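Local coordinates for oxysterol-binding protein homolog 3 (Saccharomyces cerevisiae, PDB 4IC4), which carries lipids in a hydrophobic pocket of its OSBP-related domain and transfers them between membranes, coupled to phosphoinositides, at residues Ser225-Lys237 with Gly247-Arg260. Numbering follows the deposited sequence.
Sequences SSKGDKSHILFDK and GFKVSIIPPPSSNR
Asp229 and Arg260 meet because each starts its side chain beside its own backbone N, with CG opposite the carbonyl carbon (chi1 -60° and -61°), and the arginine then bends at chi3. The guanidinium comes side-on. Its NE reaches Asp229 OD1 at 2.9 Å in a nearly straight bond, and its NH2 reaches Asp229 OD2 at 2.7 Å, more bent. Both oxygens are met on the syn side, though the carboxylate and guanidinium planes are turned 53° apart. Pro255 CD lies 3.2 Å from Asp229 OD1. Lys227 CE lies over one guanidinium face.

This salt bridge sits beside the open end of an antiparallel hairpin, strands 230-235 and 247-253, in the barrel-forming lipid-binding domain. Paired backbone bonds join Lys230 with Ile253 and His232 with Ser251. A water bridges Gly228 O and Ile253 O. One face of the hairpin is largely apolar, and Ser231, Ile233, Phe248 and Ile252 on it touch helix 94-104. On this face Ile233 CG1 lies 3.9 Å from Val250 CG2, and Phe235 CD1 lies 3.6 Å from Phe248 CB. Ser231 OG, close to Ile252 CD1, is hydrogen-bonded to Ser99 OG. On the other face Lys230 CG runs alongside Ile253 CB, and Lys249 forms a salt bridge with Glu276.

An alanine in place of Arg260 would probably leave the buried Asp229 carboxylate without its charged mate and the loop after the prolines less firmly held. Two nitrogens on two oxygens fix the carboxylate's rotation, and the positive charge of Arg260, with Lys227 nearby, would probably keep Asp229 ionised.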
loop_
_atom_site.group_PDB
_atom_site.type_symbol
_atom_site.label_atom_id
_atom_site.label_comp_id
_atom_site.label_asym_id
_atom_site.label_seq_id
_atom_site.Cartn_x
_atom_site.Cartn_y
_atom_site.Cartn_z
ATOM N N SER A 225 -4.090 0.819 21.360
ATOM C CA SER A 225 -4.099 -0.579 21.754
ATOM C C SER A 225 -5.348 -0.883 22.565
ATOM O O SER A 225 -5.842 -0.029 23.303
ATOM C CB SER A 225 -2.872 -0.899 22.606
ATOM O OG SER A 225 -3.056 -2.122 23.296
ATOM N N SER A 226 -5.854 -2.103 22.430
ATOM C CA SER A 226 -7.038 -2.510 23.173
ATOM C C SER A 226 -6.744 -2.534 24.672
ATOM O O SER A 226 -7.662 -2.629 25.487
ATOM C CB SER A 226 -7.506 -3.895 22.712
ATOM O OG SER A 226 -6.473 -4.861 22.829
ATOM N N LYS A 227 -5.466 -2.440 25.035
ATOM C CA LYS A 227 -5.088 -2.450 26.443
ATOM C C LYS A 227 -4.970 -1.046 27.032
ATOM O O LYS A 227 -4.588 -0.883 28.191
ATOM C CB LYS A 227 -3.779 -3.224 26.638
ATOM C CG LYS A 227 -3.837 -4.646 26.084
ATOM C CD LYS A 227 -3.083 -5.650 26.945
ATOM C CE LYS A 227 -1.614 -5.297 27.084
ATOM N NZ LYS A 227 -0.882 -6.313 27.897
ATOM N N GLY A 228 -5.299 -0.036 26.231
ATOM C CA GLY A 228 -5.251 1.335 26.713
ATOM C C GLY A 228 -4.087 2.188 26.245
ATOM O O GLY A 228 -4.191 3.414 26.217
ATOM N N ASP A 229 -2.979 1.552 25.881
ATOM C CA ASP A 229 -1.805 2.283 25.419
ATOM C C ASP A 229 -2.125 3.119 24.185
ATOM O O ASP A 229 -2.969 2.751 23.370
ATOM C CB ASP A 229 -0.678 1.305 25.076
ATOM C CG ASP A 229 -0.253 0.466 26.261
ATOM O OD1 ASP A 229 0.636 0.906 27.021
ATOM O OD2 ASP A 229 -0.818 -0.630 26.433
ATOM N N LYS A 230 -1.449 4.253 24.057
ATOM C CA LYS A 230 -1.644 5.119 22.907
ATOM C C LYS A 230 -0.301 5.670 22.464
ATOM O O LYS A 230 0.573 5.946 23.286
ATOM C CB LYS A 230 -2.585 6.279 23.244
ATOM C CG LYS A 230 -2.080 7.194 24.345
ATOM C CD LYS A 230 -2.944 8.442 24.469
ATOM C CE LYS A 230 -2.830 9.317 23.230
ATOM N NZ LYS A 230 -1.420 9.737 22.982
ATOM N N SER A 231 -0.132 5.809 21.155
ATOM C CA SER A 231 1.097 6.345 20.601
ATOM C C SER A 231 0.711 7.548 19.755
ATOM O O SER A 231 -0.197 7.469 18.926
ATOM C CB SER A 231 1.802 5.297 19.740
ATOM O OG SER A 231 3.030 5.794 19.239
ATOM N N HIS A 232 1.399 8.662 19.975
ATOM C CA HIS A 232 1.128 9.893 19.249
ATOM C C HIS A 232 2.313 10.240 18.357
ATOM O O HIS A 232 3.402 10.542 18.843
ATOM C CB HIS A 232 0.850 11.016 20.254
ATOM C CG HIS A 232 0.459 12.315 19.625
ATOM N ND1 HIS A 232 1.382 13.218 19.143
ATOM C CD2 HIS A 232 -0.758 12.862 19.395
ATOM C CE1 HIS A 232 0.751 14.266 18.646
ATOM N NE2 HIS A 232 -0.549 14.075 18.786
ATOM N N ILE A 233 2.095 10.186 17.046
ATOM C CA ILE A 233 3.145 10.482 16.077
ATOM C C ILE A 233 2.936 11.864 15.477
ATOM O O ILE A 233 1.890 12.138 14.894
ATOM C CB ILE A 233 3.158 9.453 14.917
ATOM C CG1 ILE A 233 3.401 8.043 15.459
ATOM C CG2 ILE A 233 4.245 9.805 13.919
ATOM C CD1 ILE A 233 2.185 7.397 16.083
ATOM N N LEU A 234 3.931 12.731 15.629
ATOM C CA LEU A 234 3.849 14.081 15.085
ATOM C C LEU A 234 4.974 14.324 14.091
ATOM O O LEU A 234 6.146 14.121 14.402
ATOM C CB LEU A 234 3.914 15.122 16.210
ATOM C CG LEU A 234 5.126 15.117 17.143
ATOM C CD1 LEU A 234 5.136 16.398 17.964
ATOM C CD2 LEU A 234 5.082 13.900 18.052
ATOM N N PHE A 235 4.612 14.754 12.889
ATOM C CA PHE A 235 5.592 15.019 11.847
ATOM C C PHE A 235 6.052 16.473 11.879
ATOM O O PHE A 235 5.262 17.374 12.161
ATOM C CB PHE A 235 4.990 14.683 10.482
ATOM C CG PHE A 235 4.610 13.237 10.338
ATOM C CD1 PHE A 235 5.584 12.269 10.116
ATOM C CD2 PHE A 235 3.287 12.838 10.472
ATOM C CE1 PHE A 235 5.244 10.921 10.033
ATOM C CE2 PHE A 235 2.939 11.493 10.391
ATOM C CZ PHE A 235 3.918 10.536 10.171
ATOM N N ASP A 236 7.332 16.691 11.592
ATOM C CA ASP A 236 7.895 18.040 11.588
ATOM C C ASP A 236 7.176 18.915 10.572
ATOM O O ASP A 236 6.805 18.451 9.495
ATOM C CB ASP A 236 9.383 18.004 11.238
ATOM C CG ASP A 236 10.229 17.369 12.322
ATOM O OD1 ASP A 236 9.687 17.046 13.398
ATOM O OD2 ASP A 236 11.446 17.199 12.092
ATOM N N LYS A 237 6.983 20.187 10.907
ATOM C CA LYS A 237 6.316 21.090 9.982
ATOM C C LYS A 237 7.323 21.734 9.040
ATOM O O LYS A 237 8.363 22.230 9.468
ATOM C CB LYS A 237 5.549 22.180 10.733
ATOM C CG LYS A 237 4.766 23.094 9.799
ATOM C CD LYS A 237 3.919 24.105 10.549
ATOM C CE LYS A 237 3.174 25.009 9.576
ATOM N NZ LYS A 237 2.268 24.242 8.677
ATOM N N GLY A 247 11.603 14.487 9.408
ATOM C CA GLY A 247 11.644 14.078 10.801
ATOM C C GLY A 247 10.296 13.950 11.482
ATOM O O GLY A 247 9.291 14.499 11.025
ATOM N N PHE A 248 10.270 13.213 12.585
ATOM C CA PHE A 248 9.039 13.027 13.338
ATOM C C PHE A 248 9.359 12.543 14.744
ATOM O O PHE A 248 10.451 12.038 15.004
ATOM C CB PHE A 248 8.126 12.026 12.624
ATOM C CG PHE A 248 8.656 10.621 12.610
ATOM C CD1 PHE A 248 8.431 9.766 13.683
ATOM C CD2 PHE A 248 9.393 10.157 11.527
ATOM C CE1 PHE A 248 8.935 8.466 13.675
ATOM C CE2 PHE A 248 9.898 8.865 11.508
ATOM C CZ PHE A 248 9.670 8.016 12.583
ATOM N N LYS A 249 8.401 12.714 15.646
ATOM C CA LYS A 249 8.557 12.305 17.033
ATOM C C LYS A 249 7.386 11.412 17.411
ATOM O O LYS A 249 6.285 11.557 16.880
ATOM C CB LYS A 249 8.576 13.532 17.951
ATOM C CG LYS A 249 9.736 14.489 17.715
ATOM C CD LYS A 249 11.069 13.858 18.089
ATOM C CE LYS A 249 12.195 14.883 18.033
ATOM N NZ LYS A 249 13.504 14.304 18.437
ATOM N N VAL A 250 7.631 10.476 18.319
ATOM C CA VAL A 250 6.588 9.569 18.774
ATOM C C VAL A 250 6.533 9.597 20.293
ATOM O O VAL A 250 7.550 9.416 20.962
ATOM C CB VAL A 250 6.858 8.118 18.326
ATOM C CG1 VAL A 250 5.696 7.219 18.731
ATOM C CG2 VAL A 250 7.078 8.067 16.822
ATOM N N SER A 251 5.343 9.835 20.830
ATOM C CA SER A 251 5.153 9.867 22.273
ATOM C C SER A 251 4.295 8.672 22.665
ATOM O O SER A 251 3.134 8.571 22.259
ATOM C CB SER A 251 4.462 11.168 22.689
ATOM O OG SER A 251 5.238 12.295 22.323
ATOM N N ILE A 252 4.877 7.761 23.439
ATOM C CA ILE A 252 4.173 6.566 23.886
ATOM C C ILE A 252 3.577 6.805 25.266
ATOM O O ILE A 252 4.300 7.101 26.216
ATOM C CB ILE A 252 5.124 5.355 23.962
ATOM C CG1 ILE A 252 5.743 5.086 22.586
ATOM C CG2 ILE A 252 4.371 4.133 24.457
ATOM C CD1 ILE A 252 4.737 4.722 21.516
ATOM N N ILE A 253 2.261 6.668 25.373
ATOM C CA ILE A 253 1.577 6.892 26.638
ATOM C C ILE A 253 0.831 5.652 27.115
ATOM O O ILE A 253 -0.255 5.343 26.624
ATOM C CB ILE A 253 0.568 8.056 26.516
ATOM C CG1 ILE A 253 1.283 9.316 26.019
ATOM C CG2 ILE A 253 -0.092 8.319 27.862
ATOM C CD1 ILE A 253 2.355 9.832 26.958
ATOM N N PRO A 254 1.409 4.922 28.081
ATOM C CA PRO A 254 0.770 3.715 28.610
ATOM C C PRO A 254 -0.379 4.100 29.537
ATOM O O PRO A 254 -0.376 5.186 30.117
ATOM C CB PRO A 254 1.908 3.027 29.354
ATOM C CG PRO A 254 2.688 4.189 29.884
ATOM C CD PRO A 254 2.737 5.122 28.691
ATOM N N PRO A 255 -1.381 3.223 29.678
ATOM C CA PRO A 255 -2.509 3.540 30.555
ATOM C C PRO A 255 -2.097 3.494 32.022
ATOM O O PRO A 255 -1.121 2.832 32.382
ATOM C CB PRO A 255 -3.526 2.462 30.203
ATOM C CG PRO A 255 -2.654 1.286 29.907
ATOM C CD PRO A 255 -1.553 1.895 29.062
ATOM N N PRO A 256 -2.829 4.207 32.889
ATOM C CA PRO A 256 -2.492 4.203 34.314
ATOM C C PRO A 256 -2.733 2.821 34.910
ATOM O O PRO A 256 -3.534 2.046 34.387
ATOM C CB PRO A 256 -3.432 5.257 34.887
ATOM C CG PRO A 256 -4.645 5.120 34.013
ATOM C CD PRO A 256 -4.030 5.019 32.635
ATOM N N SER A 257 -2.029 2.515 35.996
ATOM C CA SER A 257 -2.163 1.230 36.673
ATOM C C SER A 257 -1.465 0.100 35.920
ATOM O O SER A 257 -1.645 -1.075 36.244
ATOM C CB SER A 257 -3.642 0.881 36.866
ATOM O OG SER A 257 -4.325 1.926 37.539
ATOM N N SER A 258 -0.672 0.456 34.913
ATOM C CA SER A 258 0.058 -0.539 34.136
ATOM C C SER A 258 1.537 -0.456 34.495
ATOM O O SER A 258 2.007 0.575 34.978
ATOM C CB SER A 258 -0.123 -0.292 32.635
ATOM O OG SER A 258 0.506 0.913 32.232
ATOM N N ASN A 259 2.267 -1.541 34.261
ATOM C CA ASN A 259 3.691 -1.574 34.567
ATOM C C ASN A 259 4.523 -0.929 33.463
ATOM O O ASN A 259 5.722 -0.706 33.628
ATOM C CB ASN A 259 4.154 -3.017 34.791
ATOM C CG ASN A 259 3.912 -3.905 33.585
ATOM O OD1 ASN A 259 4.255 -5.088 33.595
ATOM N ND2 ASN A 259 3.318 -3.342 32.539
ATOM N N ARG A 260 3.881 -0.632 32.336
ATOM C CA ARG A 260 4.566 -0.008 31.211
ATOM C C ARG A 260 4.742 1.484 31.482
ATOM O O ARG A 260 3.870 2.120 32.075
ATOM C CB ARG A 260 3.771 -0.236 29.922
ATOM C CG ARG A 260 3.614 -1.710 29.562
ATOM C CD ARG A 260 2.931 -1.905 28.216
ATOM N NE ARG A 260 1.510 -1.566 28.246
ATOM C CZ ARG A 260 0.589 -2.254 28.915
ATOM N NH1 ARG A 260 0.933 -3.325 29.616
ATOM N NH2 ARG A 260 -0.681 -1.873 28.877
HETATM O O HOH W 1 -2.867 5.750 27.203
HETATM O O HOH W 2 12.402 17.284 9.342
#